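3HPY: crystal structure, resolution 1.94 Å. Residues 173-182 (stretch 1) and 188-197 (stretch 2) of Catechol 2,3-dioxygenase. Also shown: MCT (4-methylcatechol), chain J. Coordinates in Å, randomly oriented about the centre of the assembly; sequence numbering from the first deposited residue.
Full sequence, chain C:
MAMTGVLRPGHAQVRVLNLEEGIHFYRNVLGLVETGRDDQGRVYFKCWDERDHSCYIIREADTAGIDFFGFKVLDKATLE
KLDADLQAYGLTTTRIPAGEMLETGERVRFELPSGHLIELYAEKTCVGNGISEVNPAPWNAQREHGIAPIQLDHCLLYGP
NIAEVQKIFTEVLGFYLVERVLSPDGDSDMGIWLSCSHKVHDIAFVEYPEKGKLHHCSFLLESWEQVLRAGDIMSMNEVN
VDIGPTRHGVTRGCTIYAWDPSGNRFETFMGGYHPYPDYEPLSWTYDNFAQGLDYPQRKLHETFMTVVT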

ATOM      1  N   LEU C 173     -16.291 -25.171 -22.912  1.00 32.81           N
ATOM      2  CA  LEU C 173     -15.026 -24.434 -22.850  1.00 32.07           C
ATOM      3  C   LEU C 173     -14.141 -24.703 -21.633  1.00 30.70           C
ATOM      4  O   LEU C 173     -13.099 -24.063 -21.461  1.00 29.05           O
ATOM      5  CB  LEU C 173     -15.283 -22.923 -22.938  1.00 34.20           C
ATOM      6  CG  LEU C 173     -15.782 -22.346 -24.271  1.00 37.50           C
ATOM      7  CD1 LEU C 173     -15.012 -22.989 -25.417  1.00 37.55           C
ATOM      8  CD2 LEU C 173     -17.257 -22.599 -24.437  1.00 38.50           C
ATOM      9  N   GLY C 174     -14.556 -25.632 -20.784  1.00 29.40           N
ATOM     10  CA  GLY C 174     -13.764 -25.954 -19.612  1.00 29.09           C
ATOM     11  C   GLY C 174     -13.749 -24.878 -18.540  1.00 29.65           C
ATOM     12  O   GLY C 174     -12.782 -24.762 -17.787  1.00 27.95           O
ATOM     13  N   PHE C 175     -14.810 -24.080 -18.466  1.00 29.62           N
ATOM     14  CA  PHE C 175     -14.886 -23.049 -17.440  1.00 28.67           C
ATOM     15  C   PHE C 175     -15.640 -23.608 -16.246  1.00 29.15           C
ATOM     16  O   PHE C 175     -16.168 -24.726 -16.301  1.00 28.93           O
ATOM     17  CB  PHE C 175     -15.606 -21.808 -17.959  1.00 29.33           C
ATOM     18  CG  PHE C 175     -14.775 -20.961 -18.867  1.00 26.53           C
ATOM     19  CD1 PHE C 175     -14.289 -21.464 -20.073  1.00 27.58           C
ATOM     20  CD2 PHE C 175     -14.479 -19.652 -18.520  1.00 27.65           C
ATOM     21  CE1 PHE C 175     -13.521 -20.666 -20.920  1.00 28.53           C
ATOM     22  CE2 PHE C 175     -13.714 -18.841 -19.353  1.00 29.21           C
ATOM     23  CZ  PHE C 175     -13.231 -19.343 -20.557  1.00 28.48           C
ATOM     24  N   TYR C 176     -15.663 -22.848 -15.157  1.00 28.13           N
ATOM     25  CA  TYR C 176     -16.370 -23.262 -13.952  1.00 28.02           C
ATOM     26  C   TYR C 176     -16.827 -22.037 -13.186  1.00 29.31           C
ATOM     27  O   TYR C 176     -16.166 -21.004 -13.219  1.00 28.06           O
ATOM     28  CB  TYR C 176     -15.487 -24.144 -13.070  1.00 28.39           C
ATOM     29  CG  TYR C 176     -14.328 -23.449 -12.380  1.00 29.14           C
ATOM     30  CD1 TYR C 176     -14.399 -23.101 -11.026  1.00 27.39           C
ATOM     31  CD2 TYR C 176     -13.141 -23.196 -13.065  1.00 27.52           C
ATOM     32  CE1 TYR C 176     -13.308 -22.525 -10.374  1.00 27.57           C
ATOM     33  CE2 TYR C 176     -12.046 -22.621 -12.425  1.00 28.11           C
ATOM     34  CZ  TYR C 176     -12.134 -22.290 -11.083  1.00 29.41           C
ATOM     35  OH  TYR C 176     -11.048 -21.732 -10.450  1.00 30.55           O
ATOM     36  N   LEU C 177     -17.961 -22.163 -12.503  1.00 30.22           N
ATOM     37  CA  LEU C 177     -18.543 -21.065 -11.738  1.00 31.29           C
ATOM     38  C   LEU C 177     -17.751 -20.731 -10.488  1.00 31.11           C
ATOM     39  O   LEU C 177     -17.541 -21.588  -9.627  1.00 31.40           O
ATOM     40  CB  LEU C 177     -19.974 -21.408 -11.316  1.00 31.42           C
ATOM     41  CG  LEU C 177     -21.074 -20.399 -11.653  1.00 34.02           C
ATOM     42  CD1 LEU C 177     -22.370 -20.796 -10.956  1.00 32.24           C
ATOM     43  CD2 LEU C 177     -20.653 -19.018 -11.232  1.00 33.69           C
ATOM     44  N   VAL C 178     -17.318 -19.478 -10.373  1.00 30.85           N
ATOM     45  CA  VAL C 178     -16.583 -19.077  -9.191  1.00 28.90           C
ATOM     46  C   VAL C 178     -17.580 -18.392  -8.272  1.00 29.68           C
ATOM     47  O   VAL C 178     -17.631 -18.672  -7.078  1.00 29.35           O
ATOM     48  CB  VAL C 178     -15.427 -18.111  -9.524  1.00 28.50           C
ATOM     49  CG1 VAL C 178     -14.681 -17.773  -8.259  1.00 26.45           C
ATOM     50  CG2 VAL C 178     -14.482 -18.743 -10.552  1.00 24.79           C
ATOM     51  N   GLU C 179     -18.388 -17.502  -8.836  1.00 31.00           N
ATOM     52  CA  GLU C 179     -19.396 -16.804  -8.047  1.00 31.49           C
ATOM     53  C   GLU C 179     -20.654 -16.480  -8.842  1.00 31.98           C
ATOM     54  O   GLU C 179     -20.617 -16.344 -10.070  1.00 30.52           O
ATOM     55  CB  GLU C 179     -18.832 -15.502  -7.473  1.00 32.64           C
ATOM     56  CG  GLU C 179     -18.005 -15.658  -6.221  1.00 31.47           C
ATOM     57  CD  GLU C 179     -17.798 -14.322  -5.525  1.00 32.30           C
ATOM     58  OE1 GLU C 179     -18.802 -13.608  -5.322  1.00 32.74           O
ATOM     59  OE2 GLU C 179     -16.643 -13.990  -5.180  1.00 30.83           O
ATOM     60  N   ARG C 180     -21.767 -16.343  -8.131  1.00 32.11           N
ATOM     61  CA  ARG C 180     -23.022 -16.015  -8.784  1.00 33.93           C
ATOM     62  C   ARG C 180     -23.936 -15.143  -7.944  1.00 33.69           C
ATOM     63  O   ARG C 180     -23.917 -15.177  -6.708  1.00 33.07           O
ATOM     64  CB  ARG C 180     -23.771 -17.290  -9.172  1.00 36.22           C
ATOM     65  CG  ARG C 180     -24.199 -18.147  -8.000  1.00 38.03           C
ATOM     66  CD  ARG C 180     -24.627 -19.532  -8.474  1.00 41.65           C
ATOM     67  NE  ARG C 180     -24.558 -20.490  -7.381  1.00 43.46           N
ATOM     68  CZ  ARG C 180     -24.615 -21.809  -7.525  1.00 45.37           C
ATOM     69  NH1 ARG C 180     -24.749 -22.352  -8.732  1.00 44.46           N
ATOM     70  NH2 ARG C 180     -24.522 -22.586  -6.453  1.00 46.09           N
ATOM     71  N   VAL C 181     -24.736 -14.349  -8.638  1.00 33.43           N
ATOM     72  CA  VAL C 181     -25.696 -13.491  -7.979  1.00 35.58           C
ATOM     73  C   VAL C 181     -27.075 -14.122  -8.175  1.00 36.32           C
ATOM     74  O   VAL C 181     -27.569 -14.201  -9.298  1.00 33.53           O
ATOM     75  CB  VAL C 181     -25.670 -12.077  -8.587  1.00 35.58           C
ATOM     76  CG1 VAL C 181     -26.826 -11.259  -8.049  1.00 35.78           C
ATOM     77  CG2 VAL C 181     -24.344 -11.407  -8.256  1.00 35.82           C
ATOM     78  N   LEU C 182     -27.669 -14.595  -7.079  1.00 38.36           N
ATOM     79  CA  LEU C 182     -28.988 -15.222  -7.122  1.00 41.68           C
ATOM     80  C   LEU C 182     -30.063 -14.172  -7.354  1.00 44.18           C
ATOM     81  O   LEU C 182     -30.129 -13.172  -6.640  1.00 44.30           O
ATOM     82  CB  LEU C 182     -29.298 -15.956  -5.810  1.00 41.26           C
ATOM     83  CG  LEU C 182     -28.766 -17.375  -5.585  1.00 40.64           C
ATOM     84  CD1 LEU C 182     -27.259 -17.399  -5.735  1.00 42.64           C
ATOM     85  CD2 LEU C 182     -29.168 -17.850  -4.203  1.00 40.62           C
ATOM     86  N   SER C 188     -32.265 -18.679 -10.019  1.00 55.07           N
ATOM     87  CA  SER C 188     -31.687 -18.802 -11.344  1.00 52.69           C
ATOM     88  C   SER C 188     -30.573 -17.764 -11.231  1.00 51.20           C
ATOM     89  O   SER C 188     -30.707 -16.798 -10.475  1.00 50.17           O
ATOM     90  CB  SER C 188     -32.700 -18.395 -12.416  1.00 52.58           C
ATOM     91  OG  SER C 188     -33.140 -17.064 -12.220  1.00 51.74           O
ATOM     92  N   ASP C 189     -29.471 -17.949 -11.945  1.00 49.31           N
ATOM     93  CA  ASP C 189     -28.395 -16.981 -11.830  1.00 47.77           C
ATOM     94  C   ASP C 189     -28.612 -15.734 -12.670  1.00 46.53           C
ATOM     95  O   ASP C 189     -28.785 -15.796 -13.889  1.00 46.77           O
ATOM     96  CB  ASP C 189     -27.050 -17.615 -12.182  1.00 47.74           C
ATOM     97  CG  ASP C 189     -26.793 -18.889 -11.414  1.00 46.67           C
ATOM     98  OD1 ASP C 189     -27.091 -18.926 -10.200  1.00 46.48           O
ATOM     99  OD2 ASP C 189     -26.283 -19.848 -12.028  1.00 47.36           O
ATOM    100  N   MET C 190     -28.601 -14.602 -11.975  1.00 44.93           N
ATOM    101  CA  MET C 190     -28.775 -13.280 -12.556  1.00 43.06           C
ATOM    102  C   MET C 190     -27.436 -12.765 -13.065  1.00 40.51           C
ATOM    103  O   MET C 190     -27.368 -11.971 -14.011  1.00 40.18           O
ATOM    104  CB  MET C 190     -29.300 -12.329 -11.484  1.00 46.41           C
ATOM    105  CG  MET C 190     -29.457 -10.903 -11.956  1.00 50.42           C
ATOM    106  SD  MET C 190     -30.264  -9.840 -10.746  1.00 55.46           S
ATOM    107  CE  MET C 190     -28.839  -9.171  -9.868  1.00 54.48           C
ATOM    108  N   GLY C 191     -26.380 -13.223 -12.397  1.00 36.77           N
ATOM    109  CA  GLY C 191     -25.020 -12.842 -12.730  1.00 33.20           C
ATOM    110  C   GLY C 191     -24.129 -14.047 -12.506  1.00 31.13           C
ATOM    111  O   GLY C 191     -24.303 -14.804 -11.554  1.00 29.18           O
ATOM    112  N   ILE C 192     -23.137 -14.199 -13.366  1.00 30.98           N
ATOM    113  CA  ILE C 192     -22.273 -15.355 -13.302  1.00 31.08           C
ATOM    114  C   ILE C 192     -20.805 -14.977 -13.574  1.00 31.20           C
ATOM    115  O   ILE C 192     -20.511 -14.251 -14.529  1.00 31.71           O
ATOM    116  CB  ILE C 192     -22.874 -16.381 -14.316  1.00 31.26           C
ATOM    117  CG1 ILE C 192     -23.988 -17.173 -13.626  1.00 30.23           C
ATOM    118  CG2 ILE C 192     -21.827 -17.250 -14.920  1.00 33.21           C
ATOM    119  CD1 ILE C 192     -24.736 -18.111 -14.548  1.00 35.81           C
ATOM    120  N   TRP C 193     -19.900 -15.443 -12.705  1.00 31.08           N
ATOM    121  CA  TRP C 193     -18.455 -15.174 -12.832  1.00 29.84           C
ATOM    122  C   TRP C 193     -17.686 -16.467 -13.125  1.00 28.14           C
ATOM    123  O   TRP C 193     -17.494 -17.303 -12.244  1.00 27.34           O
ATOM    124  CB  TRP C 193     -17.920 -14.527 -11.545  1.00 30.24           C
ATOM    125  CG  TRP C 193     -18.335 -13.102 -11.415  1.00 31.61           C
ATOM    126  CD1 TRP C 193     -17.576 -11.993 -11.683  1.00 32.56           C
ATOM    127  CD2 TRP C 193     -19.647 -12.626 -11.111  1.00 31.21           C
ATOM    128  NE1 TRP C 193     -18.341 -10.858 -11.578  1.00 30.90           N
ATOM    129  CE2 TRP C 193     -19.618 -11.216 -11.229  1.00 32.74           C
ATOM    130  CE3 TRP C 193     -20.852 -13.254 -10.762  1.00 32.98           C
ATOM    131  CZ2 TRP C 193     -20.751 -10.421 -11.003  1.00 32.27           C
ATOM    132  CZ3 TRP C 193     -21.978 -12.466 -10.539  1.00 31.62           C
ATOM    133  CH2 TRP C 193     -21.918 -11.064 -10.664  1.00 32.55           C
ATOM    134  N   LEU C 194     -17.217 -16.607 -14.360  1.00 26.81           N
ATOM    135  CA  LEU C 194     -16.525 -17.821 -14.774  1.00 25.77           C
ATOM    136  C   LEU C 194     -14.992 -17.750 -14.868  1.00 24.25           C
ATOM    137  O   LEU C 194     -14.426 -16.733 -15.272  1.00 22.92           O
ATOM    138  CB  LEU C 194     -17.092 -18.266 -16.129  1.00 26.04           C
ATOM    139  CG  LEU C 194     -18.619 -18.305 -16.277  1.00 26.05           C
ATOM    140  CD1 LEU C 194     -18.974 -18.356 -17.759  1.00 26.64           C
ATOM    141  CD2 LEU C 194     -19.201 -19.500 -15.527  1.00 25.90           C
ATOM    142  N   SER C 195     -14.329 -18.850 -14.517  1.00 22.34           N
ATOM    143  CA  SER C 195     -12.873 -18.933 -14.594  1.00 22.74           C
ATOM    144  C   SER C 195     -12.468 -20.150 -15.422  1.00 23.39           C
ATOM    145  O   SER C 195     -13.160 -21.161 -15.427  1.00 25.17           O
ATOM    146  CB  SER C 195     -12.266 -19.047 -13.184  1.00 22.68           C
ATOM    147  OG  SER C 195     -10.853 -19.256 -13.209  1.00 20.75           O
ATOM    148  N   CYS C 196     -11.359 -20.034 -16.143  1.00 25.80           N
ATOM    149  CA  CYS C 196     -10.824 -21.143 -16.930  1.00 24.80           C
ATOM    150  C   CYS C 196      -9.387 -21.299 -16.458  1.00 23.80           C
ATOM    151  O   CYS C 196      -8.514 -21.747 -17.204  1.00 24.10           O
ATOM    152  CB  CYS C 196     -10.853 -20.814 -18.429  1.00 24.91           C
ATOM    153  SG  CYS C 196      -9.933 -19.333 -18.930  1.00 28.25           S
ATOM    154  N   SER C 197      -9.163 -20.929 -15.199  1.00 23.96           N
ATOM    155  CA  SER C 197      -7.833 -20.932 -14.594  1.00 24.32           C
ATOM    156  C   SER C 197      -8.007 -20.856 -13.072  1.00 25.24           C
ATOM    157  O   SER C 197      -8.989 -21.377 -12.547  1.00 26.09           O
ATOM    158  CB  SER C 197      -7.084 -19.692 -15.086  1.00 23.84           C
ATOM    159  OG  SER C 197      -7.767 -18.509 -14.672  1.00 23.48           O
TER
HETATM  160  C1  MCT J 311     -18.251  -7.369 -10.286  1.00 49.03           C
HETATM  161  C2  MCT J 311     -18.070  -6.736 -11.527  1.00 49.97           C
HETATM  162  C3  MCT J 311     -16.795  -6.770 -12.138  1.00 50.26           C
HETATM  163  O3  MCT J 311     -16.618  -6.165 -13.316  1.00 51.71           O
HETATM  164  C4  MCT J 311     -15.706  -7.441 -11.519  1.00 50.26           C
HETATM  165  O4  MCT J 311     -14.486  -7.461 -12.127  1.00 50.24           O
HETATM  166  C5  MCT J 311     -15.892  -8.083 -10.264  1.00 49.97           C
HETATM  167  C6  MCT J 311     -17.173  -8.042  -9.657  1.00 50.08           C
HETATM  168  C   MCT J 311     -19.593  -7.333  -9.627  1.00 50.11           C

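Adjacent antiparallel strands can absorb an extra residue without losing their pairing, and this hairpin-like pair from catechol 2,3-dioxygenase illustrates how. Strand 176-182 runs antiparallel to its partner, and backbone hydrogen bonds carry most of the polar contact. Tyr176 and Ser195 form a reciprocal pair, Tyr176 N to Ser195 O at 3.0 Å and Ser195 N to Tyr176 O at 3.1 Å. A beta bulge between Leu177 and Glu179 then shifts the register by one, and Trp193 bonds to both Val178 and Glu179 across it: its O accepts from Val178 N, within the bulge, at 2.9 Å, while its N donates to Glu179 O at 2.9 Å. A second bulge follows Val181. There Val181 O accepts from Met190 N at 2.9 Å and only weakly from Gly191 N at 3.5 Å, while Val181 N donates to Gly191 O at 3.0 Å.

Apolar contacts follow the alternation of side chains. On the face bearing Glu179, Val181 and Trp193, Val181 CG2 meets Trp193 CH2 at 3.4 Å; Val181 CG1 also touches Met190 CE at 3.4 Å. Gly191 leaves room for the indole, since an ideal CB there would lie 3.0 Å from Trp193 CH2. The same indole reaches the ligand, with Trp193 CZ2 3.6 Å from the methyl carbon C of 4-methylcatechol. On the other face, Leu177 CG approaches Leu194 CD2 at 4.4 Å.

Aromatic and polar side chains add contacts toward the ends. Cys196 CB sits over one face of the Phe175 ring, 3.5 Å from CZ, a CH-pi contact pointing almost along the ring normal. The Tyr176 hydroxyl extends the pairing beyond the strand, OH donating to Ser197 O at 3.0 Å. Toward the opposite end, Arg180 NE and Asp189 OD1 stand 4.1 Å apart, so their opposite charges attract without forming a salt bridge.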